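Local coordinates for NADP-dependent glyceraldehyde-3-phosphate dehydrogenase (Bacillus halodurans, PDB 3PRL), which probably catalyses the NADP-dependent, non-phosphorylating oxidation of glyceraldehyde 3-phosphate to 3-phosphoglycerate, at residues Gly154-Ile159 against Thr179-Val184; Ile14-Glu19 against Ile211-Thr216; Thr356-Asn361 against Leu372-Thr377. One frame throughout, in Å; residues are numbered along the deposited sequence.

In the fold
Contacts 1 and 2 build one region of the cofactor-binding domain, with centres about 12 Å apart. They join directly, because strands 182-186 and 212-214 are neighbours in one sheet. There Val183 N lies 2.7 Å from Ile211 O, and Val183 O lies 2.9 Å from Gln213 N; both are probable hydrogen bonds. The side chains of Leu157 (contact 1) and Thr216 (contact 2) lie about 5 and 4 Å from that of Lys186, a residue seen to bind NADP, although no NADP is bound to this chain. Contact 3 belongs to another sheet across the chain's centre, far from the NADP site, its centre about 45 Å from that of contact 1 and 48 Å from that of contact 2.

Contact 1 of 3, residues Gly154-Ile159 against Thr179-Val184; sequences GVVLAI and TGNTVV
A beta-alpha-beta crossover of the Rossmann-like cofactor domain places Val155, Val156 and Leu157 beside Thr182, Val183 and Val184. Helix 167-178 connects the two parallel strands. Thr182 N donates to Gly154 O at 2.9 Å. Val156 N donates to Thr182 O at 2.7 Å, and this bond is almost straight (175° at the hydrogen). The pairing goes on with Val184 N to Val156 O, 2.9 Å, and Ala158 N to Val184 O, 3.0 Å.

Asn181 extends the pairing with its side chain. Its CG lies beside its own backbone N (chi1 -61°), which brings the amide up to Gly154. Asn181 OD1 accepts Gly154 N at 2.9 Å, with the donor tilted slightly from the carbonyl plane. The other end of the amide, ND2, is held by Met473 O and Ala176 O. The buried amide is thus gripped at both ends. Just before it, Gly180 closes the helix in a Schellman motif.

Side chains alternate between the two faces. Val155, Leu157, Thr182 and Val184 share one face, and helix 48-65 packs on it. There Val155 CG2 meets Thr182 OG1 at 3.3 Å, while that hydroxyl is bonded to Ala58 O. The two methyls of Val184 divide their partners. CG2 touches CG1 of Val155, and Val184 CG1 meets Leu157 CD1 at 3.8 Å. Val156 and Val183 share the second face. The methyl CG2 of Val156 rests against CB of Asn181, and Val183 packs on helix 167-178.

Both strands run on toward residues seen to bind NADP, Ser160 after the first and Lys186 at the end of the second. Such paired parallel strands leading to the cofactor are typical of the Rossmann-like domain of aldehyde dehydrogenases.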
ATOM      1  N   GLY D 154     -14.085  19.395   3.478  1.00 21.98           N
ATOM      2  CA  GLY D 154     -14.575  20.758   3.765  1.00 22.92           C
ATOM      3  C   GLY D 154     -14.518  21.212   5.227  1.00 23.70           C
ATOM      4  O   GLY D 154     -13.449  21.317   5.811  1.00 23.51           O
ATOM      5  N   VAL D 155     -15.677  21.523   5.801  1.00 24.29           N
ATOM      6  CA  VAL D 155     -15.780  21.845   7.221  1.00 24.93           C
ATOM      7  C   VAL D 155     -16.249  20.609   7.978  1.00 23.75           C
ATOM      8  O   VAL D 155     -17.298  20.033   7.653  1.00 24.31           O
ATOM      9  CB  VAL D 155     -16.753  23.041   7.479  1.00 26.06           C
ATOM     10  CG1 VAL D 155     -16.843  23.343   8.961  1.00 28.33           C
ATOM     11  CG2 VAL D 155     -16.286  24.286   6.741  1.00 28.73           C
ATOM     12  N   VAL D 156     -15.469  20.199   8.973  1.00 22.37           N
ATOM     13  CA  VAL D 156     -15.757  18.991   9.762  1.00 21.33           C
ATOM     14  C   VAL D 156     -16.303  19.370  11.118  1.00 21.48           C
ATOM     15  O   VAL D 156     -15.722  20.208  11.816  1.00 21.61           O
ATOM     16  CB  VAL D 156     -14.489  18.060   9.901  1.00 21.33           C
ATOM     17  CG1 VAL D 156     -14.655  16.983  10.971  1.00 19.84           C
ATOM     18  CG2 VAL D 156     -14.162  17.398   8.555  1.00 20.00           C
ATOM     19  N   LEU D 157     -17.433  18.763  11.482  1.00 21.39           N
ATOM     20  CA  LEU D 157     -18.010  18.963  12.807  1.00 21.89           C
ATOM     21  C   LEU D 157     -17.516  17.869  13.727  1.00 21.76           C
ATOM     22  O   LEU D 157     -17.758  16.684  13.478  1.00 21.04           O
ATOM     23  CB  LEU D 157     -19.547  18.975  12.761  1.00 21.89           C
ATOM     24  CG  LEU D 157     -20.195  19.143  14.155  1.00 21.79           C
ATOM     25  CD1 LEU D 157     -20.146  20.590  14.607  1.00 22.71           C
ATOM     26  CD2 LEU D 157     -21.615  18.622  14.185  1.00 22.35           C
ATOM     27  N   ALA D 158     -16.782  18.284  14.755  1.00 22.53           N
ATOM     28  CA  ALA D 158     -16.218  17.393  15.756  1.00 22.54           C
ATOM     29  C   ALA D 158     -16.955  17.627  17.053  1.00 23.72           C
ATOM     30  O   ALA D 158     -16.984  18.760  17.573  1.00 24.65           O
ATOM     31  CB  ALA D 158     -14.732  17.665  15.951  1.00 22.10           C
ATOM     32  N   ILE D 159     -17.557  16.555  17.563  1.00 23.90           N
ATOM     33  CA  ILE D 159     -18.340  16.609  18.790  1.00 24.93           C
ATOM     34  C   ILE D 159     -17.752  15.599  19.760  1.00 24.93           C
ATOM     35  O   ILE D 159     -17.830  14.395  19.536  1.00 25.13           O
ATOM     36  CB  ILE D 159     -19.835  16.289  18.541  1.00 25.38           C
ATOM     37  CG1 ILE D 159     -20.308  16.866  17.194  1.00 22.62           C
ATOM     38  CG2 ILE D 159     -20.704  16.774  19.750  1.00 22.99           C
ATOM     39  CD1 ILE D 159     -21.570  16.154  16.638  1.00 25.45           C
ATOM     40  N   THR D 179      -5.304  17.350   6.998  1.00 22.41           N
ATOM     41  CA  THR D 179      -5.671  16.892   5.643  1.00 21.95           C
ATOM     42  C   THR D 179      -6.372  18.003   4.887  1.00 22.08           C
ATOM     43  O   THR D 179      -6.826  17.806   3.752  1.00 22.37           O
ATOM     44  CB  THR D 179      -6.561  15.636   5.638  1.00 21.50           C
ATOM     45  OG1 THR D 179      -7.829  15.933   6.229  1.00 24.49           O
ATOM     46  CG2 THR D 179      -5.890  14.473   6.377  1.00 24.13           C
ATOM     47  N   GLY D 180      -6.474  19.167   5.521  1.00 21.91           N
ATOM     48  CA  GLY D 180      -6.889  20.364   4.812  1.00 22.55           C
ATOM     49  C   GLY D 180      -8.343  20.744   4.949  1.00 23.04           C
ATOM     50  O   GLY D 180      -8.834  21.590   4.201  1.00 23.70           O
ATOM     51  N   ASN D 181      -9.029  20.118   5.905  1.00 22.68           N
ATOM     52  CA  ASN D 181     -10.399  20.499   6.293  1.00 21.62           C
ATOM     53  C   ASN D 181     -10.309  21.631   7.310  1.00 22.03           C
ATOM     54  O   ASN D 181      -9.238  21.922   7.802  1.00 21.07           O
ATOM     55  CB  ASN D 181     -11.122  19.303   6.929  1.00 20.05           C
ATOM     56  CG  ASN D 181     -11.257  18.119   5.973  1.00 22.25           C
ATOM     57  OD1 ASN D 181     -12.192  18.073   5.177  1.00 19.53           O
ATOM     58  ND2 ASN D 181     -10.324  17.151   6.060  1.00 19.14           N
ATOM     59  N   THR D 182     -11.440  22.274   7.605  1.00 23.35           N
ATOM     60  CA  THR D 182     -11.540  23.151   8.772  1.00 23.56           C
ATOM     61  C   THR D 182     -12.494  22.524   9.801  1.00 23.52           C
ATOM     62  O   THR D 182     -13.176  21.539   9.502  1.00 23.19           O
ATOM     63  CB  THR D 182     -11.906  24.602   8.393  1.00 24.00           C
ATOM     64  OG1 THR D 182     -13.144  24.625   7.669  1.00 23.09           O
ATOM     65  CG2 THR D 182     -10.807  25.200   7.527  1.00 23.27           C
ATOM     66  N   VAL D 183     -12.505  23.065  11.018  1.00 23.64           N
ATOM     67  CA  VAL D 183     -13.260  22.450  12.100  1.00 22.68           C
ATOM     68  C   VAL D 183     -14.224  23.398  12.802  1.00 23.39           C
ATOM     69  O   VAL D 183     -13.882  24.529  13.191  1.00 24.86           O
ATOM     70  CB  VAL D 183     -12.350  21.727  13.129  1.00 22.09           C
ATOM     71  CG1 VAL D 183     -13.160  21.226  14.296  1.00 19.32           C
ATOM     72  CG2 VAL D 183     -11.610  20.552  12.497  1.00 18.75           C
ATOM     73  N   VAL D 184     -15.453  22.919  12.945  1.00 22.79           N
ATOM     74  CA  VAL D 184     -16.355  23.437  13.962  1.00 22.67           C
ATOM     75  C   VAL D 184     -16.310  22.449  15.125  1.00 21.88           C
ATOM     76  O   VAL D 184     -16.673  21.280  14.966  1.00 21.22           O
ATOM     77  CB  VAL D 184     -17.771  23.647  13.406  1.00 22.49           C
ATOM     78  CG1 VAL D 184     -18.720  24.077  14.507  1.00 22.01           C
ATOM     79  CG2 VAL D 184     -17.725  24.707  12.343  1.00 22.04           C
TER

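Contact 2 of 3, residues Ile14-Glu19 against Ile211-Thr216; sequences ILRNGE and IIQVVT
The side-chain amide of Gln213 makes two hydrogen bonds to Asn17. Asn17 lies in the type I' turn, Arg16 to Glu19, of an N-terminal beta hairpin formed by strands 10-16 and 19-21. Gln213 OE1 accepts Asn17 N at 2.7 Å, in the carbonyl plane and on a lone pair. Gln213 NE2 donates to Asn17 OD1, also at 2.7 Å. For this second bond OD1 lies in the plane of the Gln213 amide, but NE2 stands above the carbonyl plane of Asn17. The two amide planes are turned 43° apart. The Gln213 chain bends at chi2 (-81°), which carries its amide to the turn. NE2 has a further, weak bond to Ala54 O.

The contact thus docks the hairpin on strand 212-214 of the cofactor-domain sheet. One water lies between them, accepting from Gly18 N and donating to Ile212 O. Strands 14-16 and 212-214 run roughly antiparallel, and Val214 N donates to Leu15 O at 2.9 Å.

Packing spreads from this single backbone bond. Leu15 has CG anti to its own N (chi1 -178°), and its CD2 reaches the backbone of Ile212. Leu15 CD2 lies 3.2 Å from Ile212 O and also touches CG2 of Ile212. The two side chains cross at about a right angle. Leu15 CB meets Val214 CG2 at 4.0 Å.

At the other end Ile14 covers Val214 O, with its CB 3.6 Å from that oxygen. Val214 O is buried here and has no polar partner in the model. Beyond it the side chains of Ile14 and Thr216 pass alongside with opposite headings. Thr216 OG1 is bonded to Pro44 O. Ile14 CG2 is modelled 3.0 Å from Thr216 OG1, unusually short for a methyl against an oxygen.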
ATOM      1  N   ILE D  14     -15.073  31.783  23.656  1.00 38.56           N
ATOM      2  CA  ILE D  14     -15.030  30.892  22.496  1.00 37.48           C
ATOM      3  C   ILE D  14     -14.266  31.535  21.358  1.00 36.90           C
ATOM      4  O   ILE D  14     -14.187  32.760  21.276  1.00 37.48           O
ATOM      5  CB  ILE D  14     -16.458  30.455  22.004  1.00 37.69           C
ATOM      6  CG1 ILE D  14     -17.310  31.649  21.531  1.00 39.81           C
ATOM      7  CG2 ILE D  14     -17.182  29.649  23.082  1.00 38.87           C
ATOM      8  CD1 ILE D  14     -17.340  31.836  20.012  1.00 38.28           C
ATOM      9  N   LEU D  15     -13.709  30.691  20.490  1.00 35.38           N
ATOM     10  CA  LEU D  15     -12.985  31.132  19.315  1.00 34.87           C
ATOM     11  C   LEU D  15     -13.875  31.141  18.087  1.00 34.53           C
ATOM     12  O   LEU D  15     -14.449  30.113  17.709  1.00 33.83           O
ATOM     13  CB  LEU D  15     -11.792  30.207  19.049  1.00 33.86           C
ATOM     14  CG  LEU D  15     -10.869  30.529  17.866  1.00 33.58           C
ATOM     15  CD1 LEU D  15     -10.093  31.831  18.074  1.00 34.75           C
ATOM     16  CD2 LEU D  15      -9.909  29.376  17.661  1.00 33.21           C
ATOM     17  N   ARG D  16     -13.973  32.313  17.480  1.00 35.04           N
ATOM     18  CA  ARG D  16     -14.531  32.483  16.152  1.00 35.21           C
ATOM     19  C   ARG D  16     -13.605  33.398  15.340  1.00 36.20           C
ATOM     20  O   ARG D  16     -13.211  34.463  15.818  1.00 37.22           O
ATOM     21  CB  ARG D  16     -15.931  33.088  16.221  1.00 35.24           C
ATOM     22  CG  ARG D  16     -16.607  33.178  14.855  1.00 34.66           C
ATOM     23  CD  ARG D  16     -17.983  33.833  14.897  1.00 35.79           C
ATOM     24  NE  ARG D  16     -17.913  35.191  15.436  1.00 36.18           N
ATOM     25  CZ  ARG D  16     -18.405  35.558  16.610  1.00 37.03           C
ATOM     26  NH1 ARG D  16     -18.277  36.820  17.010  1.00 37.47           N
ATOM     27  NH2 ARG D  16     -19.029  34.674  17.382  1.00 36.02           N
ATOM     28  N   ASN D  17     -13.244  32.962  14.132  1.00 36.43           N
ATOM     29  CA  ASN D  17     -12.467  33.769  13.174  1.00 37.39           C
ATOM     30  C   ASN D  17     -11.168  34.396  13.715  1.00 38.43           C
ATOM     31  O   ASN D  17     -10.801  35.513  13.346  1.00 38.82           O
ATOM     32  CB  ASN D  17     -13.370  34.838  12.534  1.00 38.17           C
ATOM     33  CG  ASN D  17     -14.554  34.235  11.786  1.00 38.81           C
ATOM     34  OD1 ASN D  17     -14.503  33.093  11.330  1.00 37.01           O
ATOM     35  ND2 ASN D  17     -15.623  35.011  11.645  1.00 38.43           N
ATOM     36  N   GLY D  18     -10.482  33.670  14.594  1.00 38.97           N
ATOM     37  CA  GLY D  18      -9.193  34.118  15.133  1.00 40.43           C
ATOM     38  C   GLY D  18      -9.276  34.891  16.437  1.00 42.09           C
ATOM     39  O   GLY D  18      -8.305  34.929  17.203  1.00 42.46           O
ATOM     40  N   GLU D  19     -10.432  35.499  16.693  1.00 43.04           N
ATOM     41  CA  GLU D  19     -10.640  36.267  17.925  1.00 44.44           C
ATOM     42  C   GLU D  19     -11.426  35.516  18.991  1.00 44.44           C
ATOM     43  O   GLU D  19     -12.503  34.971  18.722  1.00 44.24           O
ATOM     44  CB  GLU D  19     -11.268  37.651  17.663  1.00 45.72           C
ATOM     45  CG  GLU D  19     -11.995  37.835  16.326  1.00 45.31           C
ATOM     46  CD  GLU D  19     -12.366  39.294  16.069  1.00 46.93           C
ATOM     47  OE1 GLU D  19     -13.391  39.762  16.623  1.00 46.85           O
ATOM     48  OE2 GLU D  19     -11.637  39.975  15.313  1.00 47.00           O
ATOM     49  N   ILE D 211      -9.874  28.333  10.781  1.00 33.81           N
ATOM     50  CA  ILE D 211      -9.558  26.890  10.649  1.00 32.17           C
ATOM     51  C   ILE D 211     -10.143  26.039  11.766  1.00 30.57           C
ATOM     52  O   ILE D 211     -10.605  24.910  11.532  1.00 29.71           O
ATOM     53  CB  ILE D 211      -8.026  26.654  10.602  1.00 32.80           C
ATOM     54  CG1 ILE D 211      -7.380  27.556   9.559  1.00 35.85           C
ATOM     55  CG2 ILE D 211      -7.696  25.177  10.333  1.00 34.59           C
ATOM     56  CD1 ILE D 211      -8.085  27.553   8.225  1.00 33.40           C
ATOM     57  N   ILE D 212     -10.089  26.596  12.976  1.00 29.94           N
ATOM     58  CA  ILE D 212     -10.733  26.060  14.160  1.00 29.25           C
ATOM     59  C   ILE D 212     -11.697  27.106  14.738  1.00 29.50           C
ATOM     60  O   ILE D 212     -11.305  28.245  15.025  1.00 29.90           O
ATOM     61  CB  ILE D 212      -9.684  25.600  15.233  1.00 29.20           C
ATOM     62  CG1 ILE D 212     -10.366  25.049  16.506  1.00 27.17           C
ATOM     63  CG2 ILE D 212      -8.691  26.720  15.568  1.00 28.00           C
ATOM     64  CD1 ILE D 212     -10.997  23.666  16.321  1.00 28.33           C
ATOM     65  N   GLN D 213     -12.960  26.705  14.867  1.00 28.95           N
ATOM     66  CA  GLN D 213     -13.987  27.480  15.564  1.00 28.88           C
ATOM     67  C   GLN D 213     -14.523  26.632  16.716  1.00 27.75           C
ATOM     68  O   GLN D 213     -14.711  25.418  16.560  1.00 25.53           O
ATOM     69  CB  GLN D 213     -15.123  27.846  14.606  1.00 29.11           C
ATOM     70  CG  GLN D 213     -14.650  28.335  13.229  1.00 31.29           C
ATOM     71  CD  GLN D 213     -14.243  29.797  13.215  1.00 30.23           C
ATOM     72  OE1 GLN D 213     -13.433  30.252  14.042  1.00 32.49           O
ATOM     73  NE2 GLN D 213     -14.810  30.553  12.274  1.00 32.63           N
ATOM     74  N   VAL D 214     -14.733  27.259  17.876  1.00 27.95           N
ATOM     75  CA  VAL D 214     -15.330  26.557  19.023  1.00 28.00           C
ATOM     76  C   VAL D 214     -16.775  26.994  19.190  1.00 27.86           C
ATOM     77  O   VAL D 214     -17.063  28.181  19.300  1.00 27.39           O
ATOM     78  CB  VAL D 214     -14.570  26.801  20.354  1.00 28.70           C
ATOM     79  CG1 VAL D 214     -15.147  25.919  21.480  1.00 28.27           C
ATOM     80  CG2 VAL D 214     -13.074  26.560  20.181  1.00 28.37           C
ATOM     81  N   VAL D 215     -17.690  26.033  19.160  1.00 28.84           N
ATOM     82  CA  VAL D 215     -19.087  26.340  19.393  1.00 30.41           C
ATOM     83  C   VAL D 215     -19.485  25.733  20.715  1.00 32.13           C
ATOM     84  O   VAL D 215     -19.319  24.549  20.928  1.00 31.90           O
ATOM     85  CB  VAL D 215     -20.018  25.882  18.232  1.00 30.21           C
ATOM     86  CG1 VAL D 215     -19.801  26.776  17.000  1.00 30.92           C
ATOM     87  CG2 VAL D 215     -19.807  24.395  17.878  1.00 29.86           C
ATOM     88  N   THR D 216     -19.973  26.572  21.626  1.00 34.47           N
ATOM     89  CA  THR D 216     -20.501  26.094  22.883  1.00 35.94           C
ATOM     90  C   THR D 216     -21.931  26.586  23.051  1.00 38.42           C
ATOM     91  O   THR D 216     -22.315  27.631  22.530  1.00 38.92           O
ATOM     92  CB  THR D 216     -19.633  26.520  24.097  1.00 36.10           C
ATOM     93  OG1 THR D 216     -19.471  27.942  24.096  1.00 32.18           O
ATOM     94  CG2 THR D 216     -18.262  25.839  24.054  1.00 31.04           C
TER
HETATM   95  O   HOH W   1     -10.654  30.535  14.267  1.00 19.40           O

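Contact 3 of 3, residues Thr356-Asn361 against Leu372-Thr377; sequences TLLSGN and LLDDVT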
ATOM      1  N   THR D 356     -25.641 -12.123  43.789  1.00 42.06           N
ATOM      2  CA  THR D 356     -24.823 -12.048  44.993  1.00 42.18           C
ATOM      3  C   THR D 356     -23.933 -10.813  44.960  1.00 41.20           C
ATOM      4  O   THR D 356     -23.166 -10.609  44.010  1.00 39.80           O
ATOM      5  CB  THR D 356     -23.962 -13.310  45.198  1.00 42.55           C
ATOM      6  OG1 THR D 356     -24.745 -14.481  44.940  1.00 40.93           O
ATOM      7  CG2 THR D 356     -23.426 -13.365  46.625  1.00 41.04           C
ATOM      8  N   LEU D 357     -24.032  -9.996  46.003  1.00 41.53           N
ATOM      9  CA  LEU D 357     -23.152  -8.857  46.137  1.00 41.20           C
ATOM     10  C   LEU D 357     -21.857  -9.341  46.765  1.00 42.77           C
ATOM     11  O   LEU D 357     -21.828  -9.739  47.940  1.00 43.45           O
ATOM     12  CB  LEU D 357     -23.798  -7.745  46.966  1.00 40.88           C
ATOM     13  CG  LEU D 357     -22.955  -6.487  47.208  1.00 40.06           C
ATOM     14  CD1 LEU D 357     -23.037  -5.530  46.007  1.00 39.34           C
ATOM     15  CD2 LEU D 357     -23.360  -5.782  48.510  1.00 40.96           C
ATOM     16  N   LEU D 358     -20.789  -9.326  45.964  1.00 43.33           N
ATOM     17  CA  LEU D 358     -19.475  -9.776  46.418  1.00 44.56           C
ATOM     18  C   LEU D 358     -18.650  -8.699  47.125  1.00 45.55           C
ATOM     19  O   LEU D 358     -17.849  -9.010  48.014  1.00 46.05           O
ATOM     20  CB  LEU D 358     -18.690 -10.399  45.269  1.00 44.15           C
ATOM     21  CG  LEU D 358     -18.402 -11.895  45.432  1.00 46.00           C
ATOM     22  CD1 LEU D 358     -19.667 -12.749  45.584  1.00 45.59           C
ATOM     23  CD2 LEU D 358     -17.532 -12.392  44.282  1.00 44.27           C
ATOM     24  N   SER D 359     -18.846  -7.442  46.733  1.00 45.89           N
ATOM     25  CA  SER D 359     -18.204  -6.322  47.420  1.00 47.22           C
ATOM     26  C   SER D 359     -18.863  -4.977  47.150  1.00 47.70           C
ATOM     27  O   SER D 359     -19.468  -4.766  46.097  1.00 47.42           O
ATOM     28  CB  SER D 359     -16.711  -6.255  47.077  1.00 46.87           C
ATOM     29  OG  SER D 359     -16.172  -4.991  47.404  1.00 50.32           O
ATOM     30  N   GLY D 360     -18.745  -4.097  48.143  1.00 48.95           N
ATOM     31  CA  GLY D 360     -18.996  -2.661  48.036  1.00 49.32           C
ATOM     32  C   GLY D 360     -20.140  -2.156  47.190  1.00 49.82           C
ATOM     33  O   GLY D 360     -19.929  -1.727  46.068  1.00 49.41           O
ATOM     34  N   ASN D 361     -21.352  -2.192  47.739  1.00 51.17           N
ATOM     35  CA  ASN D 361     -22.508  -1.508  47.154  1.00 51.78           C
ATOM     36  C   ASN D 361     -22.365   0.008  47.382  1.00 52.12           C
ATOM     37  O   ASN D 361     -22.767   0.825  46.547  1.00 51.50           O
ATOM     38  CB  ASN D 361     -23.793  -2.036  47.823  1.00 52.71           C
ATOM     39  CG  ASN D 361     -25.067  -1.717  47.038  1.00 53.14           C
ATOM     40  OD1 ASN D 361     -25.035  -1.048  46.007  1.00 51.78           O
ATOM     41  ND2 ASN D 361     -26.206  -2.204  47.538  1.00 53.22           N
ATOM     42  N   LEU D 372     -19.055  -5.163  42.941  1.00 41.02           N
ATOM     43  CA  LEU D 372     -18.920  -6.482  42.331  1.00 40.69           C
ATOM     44  C   LEU D 372     -20.146  -7.343  42.597  1.00 41.31           C
ATOM     45  O   LEU D 372     -20.537  -7.558  43.756  1.00 41.76           O
ATOM     46  CB  LEU D 372     -17.651  -7.192  42.811  1.00 40.82           C
ATOM     47  CG  LEU D 372     -17.156  -8.364  41.952  1.00 39.01           C
ATOM     48  CD1 LEU D 372     -16.755  -7.901  40.550  1.00 39.71           C
ATOM     49  CD2 LEU D 372     -15.994  -9.055  42.627  1.00 41.12           C
ATOM     50  N   LEU D 373     -20.742  -7.834  41.511  1.00 41.14           N
ATOM     51  CA  LEU D 373     -21.899  -8.716  41.584  1.00 41.86           C
ATOM     52  C   LEU D 373     -21.575 -10.059  40.961  1.00 42.13           C
ATOM     53  O   LEU D 373     -20.884 -10.128  39.944  1.00 42.23           O
ATOM     54  CB  LEU D 373     -23.096  -8.091  40.867  1.00 41.81           C
ATOM     55  CG  LEU D 373     -23.485  -6.652  41.216  1.00 41.97           C
ATOM     56  CD1 LEU D 373     -24.317  -6.052  40.097  1.00 41.03           C
ATOM     57  CD2 LEU D 373     -24.230  -6.579  42.562  1.00 42.47           C
ATOM     58  N   ASP D 374     -22.081 -11.124  41.569  1.00 43.08           N
ATOM     59  CA  ASP D 374     -21.862 -12.479  41.070  1.00 43.59           C
ATOM     60  C   ASP D 374     -23.196 -13.112  40.703  1.00 43.72           C
ATOM     61  O   ASP D 374     -24.252 -12.558  41.013  1.00 43.79           O
ATOM     62  CB  ASP D 374     -21.092 -13.332  42.096  1.00 44.84           C
ATOM     63  CG  ASP D 374     -20.376 -14.537  41.467  1.00 45.76           C
ATOM     64  OD1 ASP D 374     -20.550 -14.802  40.253  1.00 44.49           O
ATOM     65  OD2 ASP D 374     -19.635 -15.228  42.201  1.00 45.56           O
ATOM     66  N   ASP D 375     -23.131 -14.255  40.018  1.00 44.00           N
ATOM     67  CA  ASP D 375     -24.298 -15.052  39.628  1.00 44.44           C
ATOM     68  C   ASP D 375     -25.315 -14.252  38.817  1.00 44.07           C
ATOM     69  O   ASP D 375     -26.531 -14.494  38.889  1.00 44.62           O
ATOM     70  CB  ASP D 375     -24.931 -15.699  40.863  1.00 45.67           C
ATOM     71  CG  ASP D 375     -24.025 -16.737  41.500  1.00 47.00           C
ATOM     72  OD1 ASP D 375     -24.042 -17.900  41.035  1.00 46.76           O
ATOM     73  OD2 ASP D 375     -23.305 -16.397  42.469  1.00 46.44           O
ATOM     74  N   VAL D 376     -24.796 -13.303  38.036  1.00 42.95           N
ATOM     75  CA  VAL D 376     -25.615 -12.355  37.287  1.00 42.18           C
ATOM     76  C   VAL D 376     -26.318 -13.063  36.141  1.00 42.44           C
ATOM     77  O   VAL D 376     -25.733 -13.904  35.454  1.00 42.67           O
ATOM     78  CB  VAL D 376     -24.793 -11.124  36.825  1.00 40.98           C
ATOM     79  CG1 VAL D 376     -25.579 -10.256  35.839  1.00 40.40           C
ATOM     80  CG2 VAL D 376     -24.398 -10.300  38.036  1.00 41.06           C
ATOM     81  N   THR D 377     -27.590 -12.739  35.959  1.00 42.44           N
ATOM     82  CA  THR D 377     -28.414 -13.469  35.005  1.00 42.33           C
ATOM     83  C   THR D 377     -28.825 -12.606  33.809  1.00 40.90           C
ATOM     84  O   THR D 377     -28.879 -11.372  33.907  1.00 40.27           O
ATOM     85  CB  THR D 377     -29.656 -14.122  35.694  1.00 43.45           C
ATOM     86  OG1 THR D 377     -30.485 -13.113  36.275  1.00 43.94           O
ATOM     87  CG2 THR D 377     -29.227 -15.118  36.781  1.00 44.63           C
TER
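Thr356 and Asp374 form an antiparallel hydrogen-bonded pair. Asp374 N donates to Thr356 O at 2.7 Å, in the carbonyl plane. The return bond, Thr356 N to Asp374 O, is 3.1 Å and more bent, with its donor well above the carbonyl plane. After the non-hydrogen-bonded pair Leu357-Leu373 the register shifts by one. Leu358 and Ser359 both face Leu372, a classic beta bulge. Leu372 O therefore receives two N-H groups: Leu358 N at 2.8 Å and, weakly, Ser359 N at 3.4 Å. Leu372 N donates to Ser359 O at 3.2 Å.

Side-chain polar contacts gather near Asp374. Its OD1 takes the next backbone N-H, that of Asp375, from above the carboxylate plane. Arg396 forms a long, weak ion pair with the same oxygen. The Thr356 hydroxyl lies alongside the Asp375 carboxylate, and OG1 makes only a weak bond to OD2.

Apolar contacts occur on both faces. Leu357 CD1 meets Leu373 CD2 at 3.8 Å, and both leucines pack on Leu351 of helix 337-352. On the face beside helix 303-317, Leu358 lies across Leu372, with CB and CD2 both near CD2 of Leu372. Leu358 CD1 rests on Asp374 CB at 3.8 Å. Val310 of that helix covers Leu358 and Asp374.

Backbone bonds thus hold the edge strand 356-359 to strand 367-374, while leucines on the two faces pack against helices 337-352 and 303-317. The doubly used Leu372 carbonyl accommodates the extra residue of the bulge. The well-formed bonds between the strands are all backbone bonds; the side-chain bond across them is weak.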